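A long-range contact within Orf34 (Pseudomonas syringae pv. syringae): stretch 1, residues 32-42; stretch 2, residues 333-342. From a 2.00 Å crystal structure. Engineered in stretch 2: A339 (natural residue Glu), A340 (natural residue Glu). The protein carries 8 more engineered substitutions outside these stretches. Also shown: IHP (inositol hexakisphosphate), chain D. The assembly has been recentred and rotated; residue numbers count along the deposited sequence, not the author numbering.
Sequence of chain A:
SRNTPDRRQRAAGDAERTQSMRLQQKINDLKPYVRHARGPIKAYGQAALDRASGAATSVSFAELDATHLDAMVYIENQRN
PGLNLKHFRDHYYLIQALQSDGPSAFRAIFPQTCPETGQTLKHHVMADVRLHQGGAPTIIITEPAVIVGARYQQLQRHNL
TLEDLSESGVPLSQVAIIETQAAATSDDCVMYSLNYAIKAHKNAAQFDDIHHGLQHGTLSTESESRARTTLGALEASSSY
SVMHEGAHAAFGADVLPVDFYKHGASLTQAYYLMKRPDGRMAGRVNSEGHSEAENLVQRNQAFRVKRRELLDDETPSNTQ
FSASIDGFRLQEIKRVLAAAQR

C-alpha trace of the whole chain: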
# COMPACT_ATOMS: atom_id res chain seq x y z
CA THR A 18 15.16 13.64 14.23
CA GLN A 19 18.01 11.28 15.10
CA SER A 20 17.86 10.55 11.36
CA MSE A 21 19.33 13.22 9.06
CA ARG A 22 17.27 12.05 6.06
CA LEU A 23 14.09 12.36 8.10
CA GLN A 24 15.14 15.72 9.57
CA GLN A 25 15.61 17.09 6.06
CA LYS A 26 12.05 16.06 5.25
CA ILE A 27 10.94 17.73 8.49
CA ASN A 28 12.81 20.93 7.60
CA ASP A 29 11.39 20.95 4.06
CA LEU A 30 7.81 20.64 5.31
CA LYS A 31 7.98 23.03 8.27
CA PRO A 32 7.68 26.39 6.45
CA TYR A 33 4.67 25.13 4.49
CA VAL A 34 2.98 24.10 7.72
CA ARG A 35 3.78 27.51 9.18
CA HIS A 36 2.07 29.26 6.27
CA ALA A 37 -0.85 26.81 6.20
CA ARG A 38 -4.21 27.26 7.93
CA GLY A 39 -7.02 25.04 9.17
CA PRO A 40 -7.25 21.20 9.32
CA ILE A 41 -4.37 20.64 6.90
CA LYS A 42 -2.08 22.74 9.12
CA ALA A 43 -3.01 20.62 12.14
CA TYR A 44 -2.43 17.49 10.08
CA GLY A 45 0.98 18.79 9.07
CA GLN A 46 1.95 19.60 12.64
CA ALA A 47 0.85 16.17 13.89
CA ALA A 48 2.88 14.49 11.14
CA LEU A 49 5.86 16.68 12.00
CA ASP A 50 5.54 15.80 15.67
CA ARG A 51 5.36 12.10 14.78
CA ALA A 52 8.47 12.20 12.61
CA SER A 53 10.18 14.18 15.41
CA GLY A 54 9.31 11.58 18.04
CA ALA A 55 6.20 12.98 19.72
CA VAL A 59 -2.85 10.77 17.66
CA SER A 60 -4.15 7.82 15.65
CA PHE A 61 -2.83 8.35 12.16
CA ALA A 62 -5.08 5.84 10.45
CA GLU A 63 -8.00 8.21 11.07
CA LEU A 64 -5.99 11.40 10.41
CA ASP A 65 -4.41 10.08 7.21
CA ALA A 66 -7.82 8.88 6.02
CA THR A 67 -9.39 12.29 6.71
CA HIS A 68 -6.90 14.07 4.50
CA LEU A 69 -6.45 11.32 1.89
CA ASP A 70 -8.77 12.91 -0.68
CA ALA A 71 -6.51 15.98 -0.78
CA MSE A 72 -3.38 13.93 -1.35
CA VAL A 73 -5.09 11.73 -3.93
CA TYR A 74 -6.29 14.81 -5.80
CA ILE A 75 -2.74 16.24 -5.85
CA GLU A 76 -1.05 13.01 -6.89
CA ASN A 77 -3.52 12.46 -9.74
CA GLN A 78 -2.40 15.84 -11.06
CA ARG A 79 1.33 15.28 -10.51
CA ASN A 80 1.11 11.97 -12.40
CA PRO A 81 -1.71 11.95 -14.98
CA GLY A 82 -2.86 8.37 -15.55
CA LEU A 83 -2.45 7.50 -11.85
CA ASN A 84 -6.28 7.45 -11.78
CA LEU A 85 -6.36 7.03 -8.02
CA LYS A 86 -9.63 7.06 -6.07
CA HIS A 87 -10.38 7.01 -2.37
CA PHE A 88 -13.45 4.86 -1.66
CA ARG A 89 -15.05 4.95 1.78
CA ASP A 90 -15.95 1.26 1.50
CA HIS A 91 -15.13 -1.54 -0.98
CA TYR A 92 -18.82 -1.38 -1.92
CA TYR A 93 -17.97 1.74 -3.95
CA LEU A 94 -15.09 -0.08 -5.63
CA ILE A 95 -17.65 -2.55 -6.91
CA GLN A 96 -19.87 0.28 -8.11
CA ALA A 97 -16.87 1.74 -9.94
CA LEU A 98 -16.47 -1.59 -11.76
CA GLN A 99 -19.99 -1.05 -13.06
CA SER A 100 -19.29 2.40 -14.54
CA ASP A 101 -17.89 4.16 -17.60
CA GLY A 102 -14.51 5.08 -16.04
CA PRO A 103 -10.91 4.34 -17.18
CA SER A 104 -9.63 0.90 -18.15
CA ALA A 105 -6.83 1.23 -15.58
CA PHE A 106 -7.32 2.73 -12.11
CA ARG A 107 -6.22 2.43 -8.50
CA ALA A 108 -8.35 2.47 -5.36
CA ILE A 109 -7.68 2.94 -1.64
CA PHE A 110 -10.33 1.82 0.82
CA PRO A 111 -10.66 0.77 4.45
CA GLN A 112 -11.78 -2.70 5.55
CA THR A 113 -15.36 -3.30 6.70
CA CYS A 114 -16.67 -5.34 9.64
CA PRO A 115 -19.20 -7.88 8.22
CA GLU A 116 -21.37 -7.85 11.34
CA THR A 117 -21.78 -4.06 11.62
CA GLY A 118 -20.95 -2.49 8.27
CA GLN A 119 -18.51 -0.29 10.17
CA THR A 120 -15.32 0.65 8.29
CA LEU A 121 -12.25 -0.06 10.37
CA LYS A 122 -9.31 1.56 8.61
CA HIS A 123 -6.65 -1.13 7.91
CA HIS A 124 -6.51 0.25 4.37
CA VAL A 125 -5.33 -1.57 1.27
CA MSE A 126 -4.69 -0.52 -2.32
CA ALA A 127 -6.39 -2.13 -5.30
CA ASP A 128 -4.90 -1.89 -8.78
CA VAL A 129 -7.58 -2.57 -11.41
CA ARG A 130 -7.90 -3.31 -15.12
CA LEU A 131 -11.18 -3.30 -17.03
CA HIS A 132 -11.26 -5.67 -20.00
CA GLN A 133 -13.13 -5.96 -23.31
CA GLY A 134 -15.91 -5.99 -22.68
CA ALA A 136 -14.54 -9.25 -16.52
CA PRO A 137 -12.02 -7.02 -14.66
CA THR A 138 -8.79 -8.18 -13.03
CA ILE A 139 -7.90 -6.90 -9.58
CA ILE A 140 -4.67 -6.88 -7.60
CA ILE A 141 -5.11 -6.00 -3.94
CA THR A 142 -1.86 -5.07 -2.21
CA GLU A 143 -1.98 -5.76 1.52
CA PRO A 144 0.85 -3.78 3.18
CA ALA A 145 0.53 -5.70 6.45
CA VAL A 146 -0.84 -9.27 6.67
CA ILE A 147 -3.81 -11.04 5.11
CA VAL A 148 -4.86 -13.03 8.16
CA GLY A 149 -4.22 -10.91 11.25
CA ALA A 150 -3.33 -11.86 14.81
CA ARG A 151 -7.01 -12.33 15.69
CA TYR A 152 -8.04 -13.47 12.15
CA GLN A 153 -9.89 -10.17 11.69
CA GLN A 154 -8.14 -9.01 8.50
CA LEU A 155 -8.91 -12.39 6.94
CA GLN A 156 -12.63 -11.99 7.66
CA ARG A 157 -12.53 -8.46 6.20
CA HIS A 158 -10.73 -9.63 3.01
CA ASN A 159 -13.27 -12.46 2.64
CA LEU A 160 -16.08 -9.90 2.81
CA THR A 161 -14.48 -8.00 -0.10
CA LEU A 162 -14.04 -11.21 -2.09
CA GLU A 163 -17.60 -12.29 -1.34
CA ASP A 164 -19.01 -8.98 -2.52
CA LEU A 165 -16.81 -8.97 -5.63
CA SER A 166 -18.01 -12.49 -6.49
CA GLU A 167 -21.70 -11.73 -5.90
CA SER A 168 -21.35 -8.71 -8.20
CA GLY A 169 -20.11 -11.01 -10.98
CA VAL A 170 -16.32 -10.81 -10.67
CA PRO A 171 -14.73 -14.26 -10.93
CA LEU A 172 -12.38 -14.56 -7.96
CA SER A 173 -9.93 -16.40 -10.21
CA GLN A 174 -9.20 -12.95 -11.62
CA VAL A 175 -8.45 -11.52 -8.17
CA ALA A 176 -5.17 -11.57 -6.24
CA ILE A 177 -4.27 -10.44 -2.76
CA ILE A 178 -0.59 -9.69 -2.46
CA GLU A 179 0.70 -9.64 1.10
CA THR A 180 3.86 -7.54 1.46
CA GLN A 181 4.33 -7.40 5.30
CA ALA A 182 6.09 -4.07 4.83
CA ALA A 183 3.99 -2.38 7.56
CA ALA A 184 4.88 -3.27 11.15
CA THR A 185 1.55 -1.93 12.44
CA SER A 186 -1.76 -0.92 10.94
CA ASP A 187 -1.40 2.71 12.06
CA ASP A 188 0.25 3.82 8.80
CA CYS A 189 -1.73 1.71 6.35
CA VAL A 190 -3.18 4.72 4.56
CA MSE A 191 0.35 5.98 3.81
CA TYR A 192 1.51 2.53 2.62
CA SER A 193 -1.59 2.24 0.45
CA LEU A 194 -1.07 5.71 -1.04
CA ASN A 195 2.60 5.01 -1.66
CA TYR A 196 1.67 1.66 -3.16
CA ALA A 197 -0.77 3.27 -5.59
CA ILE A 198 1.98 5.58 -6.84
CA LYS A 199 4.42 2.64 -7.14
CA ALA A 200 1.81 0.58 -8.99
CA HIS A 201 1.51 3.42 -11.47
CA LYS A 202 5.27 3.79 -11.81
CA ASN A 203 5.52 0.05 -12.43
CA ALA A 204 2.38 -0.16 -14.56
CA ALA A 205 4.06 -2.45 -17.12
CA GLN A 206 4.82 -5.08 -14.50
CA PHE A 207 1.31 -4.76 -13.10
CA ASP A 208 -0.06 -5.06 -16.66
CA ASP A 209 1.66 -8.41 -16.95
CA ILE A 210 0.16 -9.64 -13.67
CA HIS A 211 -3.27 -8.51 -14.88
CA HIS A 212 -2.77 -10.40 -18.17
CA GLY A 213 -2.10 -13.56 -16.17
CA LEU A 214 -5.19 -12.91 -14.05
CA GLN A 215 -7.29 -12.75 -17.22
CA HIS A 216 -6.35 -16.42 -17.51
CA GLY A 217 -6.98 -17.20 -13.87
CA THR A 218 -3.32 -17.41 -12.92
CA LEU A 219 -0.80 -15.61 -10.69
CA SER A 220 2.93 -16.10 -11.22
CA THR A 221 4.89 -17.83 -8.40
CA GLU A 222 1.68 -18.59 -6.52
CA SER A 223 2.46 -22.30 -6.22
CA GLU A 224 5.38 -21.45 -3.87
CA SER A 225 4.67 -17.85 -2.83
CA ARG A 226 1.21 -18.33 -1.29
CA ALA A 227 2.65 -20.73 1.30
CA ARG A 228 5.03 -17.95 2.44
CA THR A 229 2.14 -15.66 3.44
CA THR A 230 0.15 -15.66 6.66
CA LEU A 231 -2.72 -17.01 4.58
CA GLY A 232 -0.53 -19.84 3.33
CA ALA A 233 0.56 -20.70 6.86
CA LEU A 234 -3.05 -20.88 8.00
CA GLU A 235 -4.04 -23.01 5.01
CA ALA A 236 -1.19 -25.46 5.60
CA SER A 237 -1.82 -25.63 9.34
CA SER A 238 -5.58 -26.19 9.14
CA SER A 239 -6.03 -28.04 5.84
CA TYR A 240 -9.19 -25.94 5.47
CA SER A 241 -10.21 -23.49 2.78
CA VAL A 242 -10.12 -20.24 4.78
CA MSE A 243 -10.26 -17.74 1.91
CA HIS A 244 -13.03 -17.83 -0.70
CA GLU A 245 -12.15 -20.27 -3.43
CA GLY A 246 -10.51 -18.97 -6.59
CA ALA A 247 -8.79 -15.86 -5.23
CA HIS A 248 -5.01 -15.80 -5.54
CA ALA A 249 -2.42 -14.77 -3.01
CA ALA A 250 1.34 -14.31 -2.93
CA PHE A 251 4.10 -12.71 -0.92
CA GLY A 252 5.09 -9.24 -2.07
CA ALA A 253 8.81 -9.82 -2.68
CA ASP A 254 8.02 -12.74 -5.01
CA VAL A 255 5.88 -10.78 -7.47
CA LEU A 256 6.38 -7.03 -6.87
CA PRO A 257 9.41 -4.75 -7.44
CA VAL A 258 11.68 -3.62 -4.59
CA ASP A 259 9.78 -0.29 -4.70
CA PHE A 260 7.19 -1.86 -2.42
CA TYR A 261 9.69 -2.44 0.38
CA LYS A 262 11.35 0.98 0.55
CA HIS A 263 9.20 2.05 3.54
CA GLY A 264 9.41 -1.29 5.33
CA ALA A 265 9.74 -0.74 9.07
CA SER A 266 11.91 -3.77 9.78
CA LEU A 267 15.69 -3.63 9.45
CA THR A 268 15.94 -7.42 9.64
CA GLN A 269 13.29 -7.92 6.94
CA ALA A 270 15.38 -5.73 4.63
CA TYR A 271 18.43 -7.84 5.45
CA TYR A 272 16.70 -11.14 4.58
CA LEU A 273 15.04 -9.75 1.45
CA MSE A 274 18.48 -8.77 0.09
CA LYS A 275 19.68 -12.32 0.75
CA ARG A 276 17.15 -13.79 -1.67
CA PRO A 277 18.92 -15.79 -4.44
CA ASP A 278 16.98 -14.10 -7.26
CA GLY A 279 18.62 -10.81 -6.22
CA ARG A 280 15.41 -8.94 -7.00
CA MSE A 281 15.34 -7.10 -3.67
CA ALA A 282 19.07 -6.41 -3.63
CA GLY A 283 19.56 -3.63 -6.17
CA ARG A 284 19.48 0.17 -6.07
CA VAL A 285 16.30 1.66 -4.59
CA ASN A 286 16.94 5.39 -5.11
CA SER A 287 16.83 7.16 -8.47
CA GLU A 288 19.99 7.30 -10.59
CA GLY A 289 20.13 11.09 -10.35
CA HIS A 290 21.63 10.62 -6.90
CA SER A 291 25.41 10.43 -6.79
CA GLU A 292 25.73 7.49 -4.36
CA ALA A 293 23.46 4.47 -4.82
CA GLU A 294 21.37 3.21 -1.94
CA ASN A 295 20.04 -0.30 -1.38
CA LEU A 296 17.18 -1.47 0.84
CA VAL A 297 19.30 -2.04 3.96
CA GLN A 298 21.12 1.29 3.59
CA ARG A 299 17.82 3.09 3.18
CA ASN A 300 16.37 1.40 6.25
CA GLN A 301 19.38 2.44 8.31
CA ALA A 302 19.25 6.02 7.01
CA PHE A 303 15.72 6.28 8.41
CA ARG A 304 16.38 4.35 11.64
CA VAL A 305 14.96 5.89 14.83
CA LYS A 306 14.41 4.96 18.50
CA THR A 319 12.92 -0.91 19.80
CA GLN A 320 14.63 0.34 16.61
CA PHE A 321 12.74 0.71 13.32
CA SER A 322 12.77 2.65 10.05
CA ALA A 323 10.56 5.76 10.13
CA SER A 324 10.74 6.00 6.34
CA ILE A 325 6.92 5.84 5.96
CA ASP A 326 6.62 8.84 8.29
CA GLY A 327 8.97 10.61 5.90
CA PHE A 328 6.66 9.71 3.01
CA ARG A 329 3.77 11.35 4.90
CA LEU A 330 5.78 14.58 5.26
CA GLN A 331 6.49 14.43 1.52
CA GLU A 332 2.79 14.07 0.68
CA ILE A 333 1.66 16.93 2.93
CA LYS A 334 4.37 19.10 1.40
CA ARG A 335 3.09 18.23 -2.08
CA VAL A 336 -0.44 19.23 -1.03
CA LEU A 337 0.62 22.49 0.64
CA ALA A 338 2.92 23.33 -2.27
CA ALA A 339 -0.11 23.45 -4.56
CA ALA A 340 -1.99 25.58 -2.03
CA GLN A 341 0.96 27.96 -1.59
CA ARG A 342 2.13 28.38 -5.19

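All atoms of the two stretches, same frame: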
# COMPACT_ATOMS: atom_id res chain seq x y z
N PRO A 32 8.18 25.07 6.86
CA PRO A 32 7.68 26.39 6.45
C PRO A 32 6.29 26.33 5.82
O PRO A 32 5.51 27.26 5.98
CB PRO A 32 8.73 26.89 5.45
CG PRO A 32 9.40 25.67 4.97
CD PRO A 32 9.40 24.71 6.12
N TYR A 33 5.99 25.26 5.09
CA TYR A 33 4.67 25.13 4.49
C TYR A 33 3.61 25.03 5.57
O TYR A 33 2.54 25.65 5.47
CB TYR A 33 4.57 23.91 3.59
CG TYR A 33 5.42 23.95 2.34
CD1 TYR A 33 5.00 24.65 1.21
CD2 TYR A 33 6.63 23.26 2.27
CE1 TYR A 33 5.76 24.68 0.06
CE2 TYR A 33 7.40 23.29 1.12
CZ TYR A 33 6.96 23.99 0.02
OH TYR A 33 7.73 24.02 -1.12
N VAL A 34 3.91 24.27 6.61
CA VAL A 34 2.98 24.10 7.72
C VAL A 34 2.79 25.44 8.43
O VAL A 34 1.68 25.79 8.85
CB VAL A 34 3.47 23.03 8.72
CG1 VAL A 34 2.62 23.03 9.98
CG2 VAL A 34 3.46 21.65 8.07
N ARG A 35 3.86 26.22 8.53
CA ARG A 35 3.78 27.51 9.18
C ARG A 35 2.88 28.46 8.40
O ARG A 35 2.11 29.20 9.00
CB ARG A 35 5.18 28.13 9.31
CG ARG A 35 5.76 28.06 10.70
CD ARG A 35 7.05 28.89 10.81
NE ARG A 35 8.21 28.11 10.39
CZ ARG A 35 8.95 28.38 9.31
NH1 ARG A 35 8.65 29.42 8.55
NH2 ARG A 35 9.99 27.61 9.02
N HIS A 36 2.89 28.37 7.08
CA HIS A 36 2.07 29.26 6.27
C HIS A 36 0.66 28.71 6.05
O HIS A 36 -0.22 29.43 5.59
CB HIS A 36 2.73 29.51 4.91
CG HIS A 36 3.96 30.36 4.98
ND1 HIS A 36 5.19 29.91 4.55
CD2 HIS A 36 4.17 31.60 5.48
CE1 HIS A 36 6.09 30.85 4.75
NE2 HIS A 36 5.50 31.88 5.31
N ALA A 37 0.45 27.44 6.39
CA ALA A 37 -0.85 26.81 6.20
C ALA A 37 -1.87 27.24 7.26
O ALA A 37 -1.50 27.78 8.30
CB ALA A 37 -0.70 25.30 6.21
N ARG A 38 -3.14 26.98 6.98
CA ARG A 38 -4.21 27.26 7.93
C ARG A 38 -5.23 26.12 7.95
O ARG A 38 -5.36 25.38 6.98
CB ARG A 38 -4.91 28.59 7.59
N GLY A 39 -5.94 25.99 9.07
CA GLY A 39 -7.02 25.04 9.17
C GLY A 39 -6.57 23.60 9.37
O GLY A 39 -5.42 23.35 9.74
N PRO A 40 -7.48 22.64 9.10
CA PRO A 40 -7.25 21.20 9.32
C PRO A 40 -5.95 20.68 8.72
O PRO A 40 -5.28 19.87 9.35
CB PRO A 40 -8.47 20.55 8.65
CG PRO A 40 -9.19 21.64 7.92
CD PRO A 40 -8.84 22.91 8.61
N ILE A 41 -5.59 21.13 7.53
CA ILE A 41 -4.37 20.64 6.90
C ILE A 41 -3.13 21.09 7.68
O ILE A 41 -2.14 20.36 7.73
CB ILE A 41 -4.28 21.06 5.43
CG1 ILE A 41 -3.16 20.29 4.74
CG2 ILE A 41 -4.10 22.59 5.31
CD1 ILE A 41 -3.64 19.49 3.56
N LYS A 42 -3.18 22.27 8.29
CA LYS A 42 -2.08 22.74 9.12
C LYS A 42 -1.92 21.83 10.34
O LYS A 42 -0.80 21.47 10.70
CB LYS A 42 -2.30 24.19 9.58
N ILE A 333 2.25 15.70 2.40
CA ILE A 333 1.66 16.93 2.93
C ILE A 333 2.31 18.13 2.26
O ILE A 333 1.62 19.07 1.82
CB ILE A 333 1.81 16.99 4.45
CG1 ILE A 333 1.06 15.82 5.08
CG2 ILE A 333 1.32 18.33 5.00
CD1 ILE A 333 1.23 15.71 6.57
N LYS A 334 3.63 18.08 2.14
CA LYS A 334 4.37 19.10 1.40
C LYS A 334 3.84 19.25 -0.03
O LYS A 334 3.61 20.36 -0.50
CB LYS A 334 5.86 18.75 1.38
CG LYS A 334 6.75 19.80 0.71
CD LYS A 334 8.13 19.22 0.41
CE LYS A 334 8.98 20.17 -0.42
NZ LYS A 334 10.41 19.75 -0.46
N ARG A 335 3.62 18.14 -0.72
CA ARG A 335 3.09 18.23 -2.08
C ARG A 335 1.71 18.91 -2.09
O ARG A 335 1.42 19.71 -2.98
CB ARG A 335 3.04 16.85 -2.71
CG ARG A 335 4.41 16.37 -3.16
CD ARG A 335 4.39 14.90 -3.58
NE ARG A 335 5.73 14.46 -3.93
CZ ARG A 335 6.04 13.22 -4.28
NH1 ARG A 335 5.09 12.29 -4.35
NH2 ARG A 335 7.30 12.91 -4.58
N VAL A 336 0.88 18.59 -1.11
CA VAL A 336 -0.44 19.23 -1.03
C VAL A 336 -0.31 20.73 -0.76
O VAL A 336 -0.90 21.55 -1.47
CB VAL A 336 -1.31 18.59 0.05
CG1 VAL A 336 -2.59 19.39 0.22
CG2 VAL A 336 -1.63 17.16 -0.34
N LEU A 337 0.50 21.09 0.24
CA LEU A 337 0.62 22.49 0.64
C LEU A 337 1.31 23.30 -0.44
O LEU A 337 1.04 24.50 -0.60
CB LEU A 337 1.36 22.62 1.98
CG LEU A 337 0.56 22.11 3.18
CD1 LEU A 337 1.37 22.25 4.47
CD2 LEU A 337 -0.79 22.83 3.28
N ALA A 338 2.20 22.66 -1.19
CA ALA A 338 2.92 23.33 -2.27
C ALA A 338 1.93 23.82 -3.33
O ALA A 338 2.08 24.92 -3.88
CB ALA A 338 3.96 22.42 -2.88
N ALA A 339 0.93 23.01 -3.63
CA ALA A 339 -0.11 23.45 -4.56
C ALA A 339 -0.91 24.62 -3.97
O ALA A 339 -1.27 25.56 -4.67
CB ALA A 339 -1.05 22.30 -4.90
N ALA A 340 -1.18 24.55 -2.67
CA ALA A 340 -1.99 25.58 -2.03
C ALA A 340 -1.22 26.89 -1.86
O ALA A 340 -1.82 27.97 -1.73
CB ALA A 340 -2.50 25.08 -0.67
N GLN A 341 0.11 26.80 -1.87
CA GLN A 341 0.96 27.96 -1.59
C GLN A 341 1.81 28.41 -2.77
O GLN A 341 2.77 29.16 -2.57
CB GLN A 341 1.82 27.71 -0.36
CG GLN A 341 0.98 27.39 0.86
CD GLN A 341 1.80 27.08 2.09
OE1 GLN A 341 3.03 27.22 2.11
NE2 GLN A 341 1.12 26.60 3.14
N ARG A 342 1.52 27.89 -3.96
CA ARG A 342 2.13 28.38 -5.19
C ARG A 342 1.37 27.86 -6.40
O ARG A 342 1.51 26.70 -6.77
CB ARG A 342 3.61 28.00 -5.29
C1 IHP D . 9.98 11.26 -5.19
C2 IHP D . 9.49 10.08 -4.24
C3 IHP D . 10.32 9.58 -3.00
C4 IHP D . 11.75 10.28 -2.86
C5 IHP D . 12.35 10.94 -4.08
C6 IHP D . 11.28 11.91 -4.58
O11 IHP D . 10.10 10.89 -6.44
P1 IHP D . 9.37 11.46 -7.85
O21 IHP D . 9.03 10.30 -8.78
O31 IHP D . 10.32 12.41 -8.59
O41 IHP D . 8.08 12.24 -7.63
O12 IHP D . 8.97 9.01 -4.93
P2 IHP D . 7.33 8.67 -4.71
O22 IHP D . 6.49 9.89 -5.14
O32 IHP D . 6.83 7.43 -5.47
O42 IHP D . 7.07 8.50 -3.20
O13 IHP D . 10.44 8.32 -3.15
P3 IHP D . 9.97 6.95 -2.29
O23 IHP D . 8.48 6.72 -2.03
O33 IHP D . 10.44 5.99 -3.38
O43 IHP D . 10.74 6.73 -0.99
O14 IHP D . 12.65 9.46 -2.30
P4 IHP D . 13.03 9.50 -0.72
O24 IHP D . 11.98 8.79 0.13
O34 IHP D . 14.42 8.88 -0.45
O44 IHP D . 13.10 10.96 -0.22
O15 IHP D . 12.90 10.13 -5.00
P5 IHP D . 14.58 10.07 -5.32
O25 IHP D . 15.36 10.81 -4.23
O35 IHP D . 15.08 8.60 -5.34
O45 IHP D . 14.94 10.71 -6.66
O16 IHP D . 11.81 12.80 -5.42
P6 IHP D . 11.34 14.36 -5.53
O26 IHP D . 10.99 14.91 -4.15
O36 IHP D . 12.45 15.23 -6.14
O46 IHP D . 10.11 14.50 -6.44

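The contact is mainly apolar, with one hydrogen bond near the C-terminal end of stretch 2. Helices 32-36 and 333-340 cross at 52°, and 507 Å² is buried between the stretches, both sides summed.

L337 is the centre of the apolar packing. Its chi1 is m and its chi2 t; both methyls are used, and A37 CB lies near each of them. CD1 lies 3.7 Å from Y33 CB and 4.2 Å from V34 CG2. CD2 lies 3.8 Å from A37 CB and 3.8 Å from I41 CG1. A branched leucine can thus touch four residues at once. The small A37 side chain points toward stretch 2. I41, on the next helix, reaches further, with CD1 3.5 Å from V336 CG1.

Y33 has the largest covered area. Its ring lies along stretch 2, with CE2 3.6 Å from K334 CG and CE1 4.1 Å from A338 CB. The lysine contributes aliphatic chain here.

The hydrogen bond runs from Q341 NE2 to Y33 O, 2.9 Å and nearly straight at 173°. The extended glutamine side chain carries its amide to this carbonyl in the last turn of helix 32-36. Its OE1 lies 3.6 Å from H36 CB.

R335 points away from stretch 1. Its NH1 donates to IHP O22 at 2.9 Å, and its NH2 to the same oxygen at 3.2 Å.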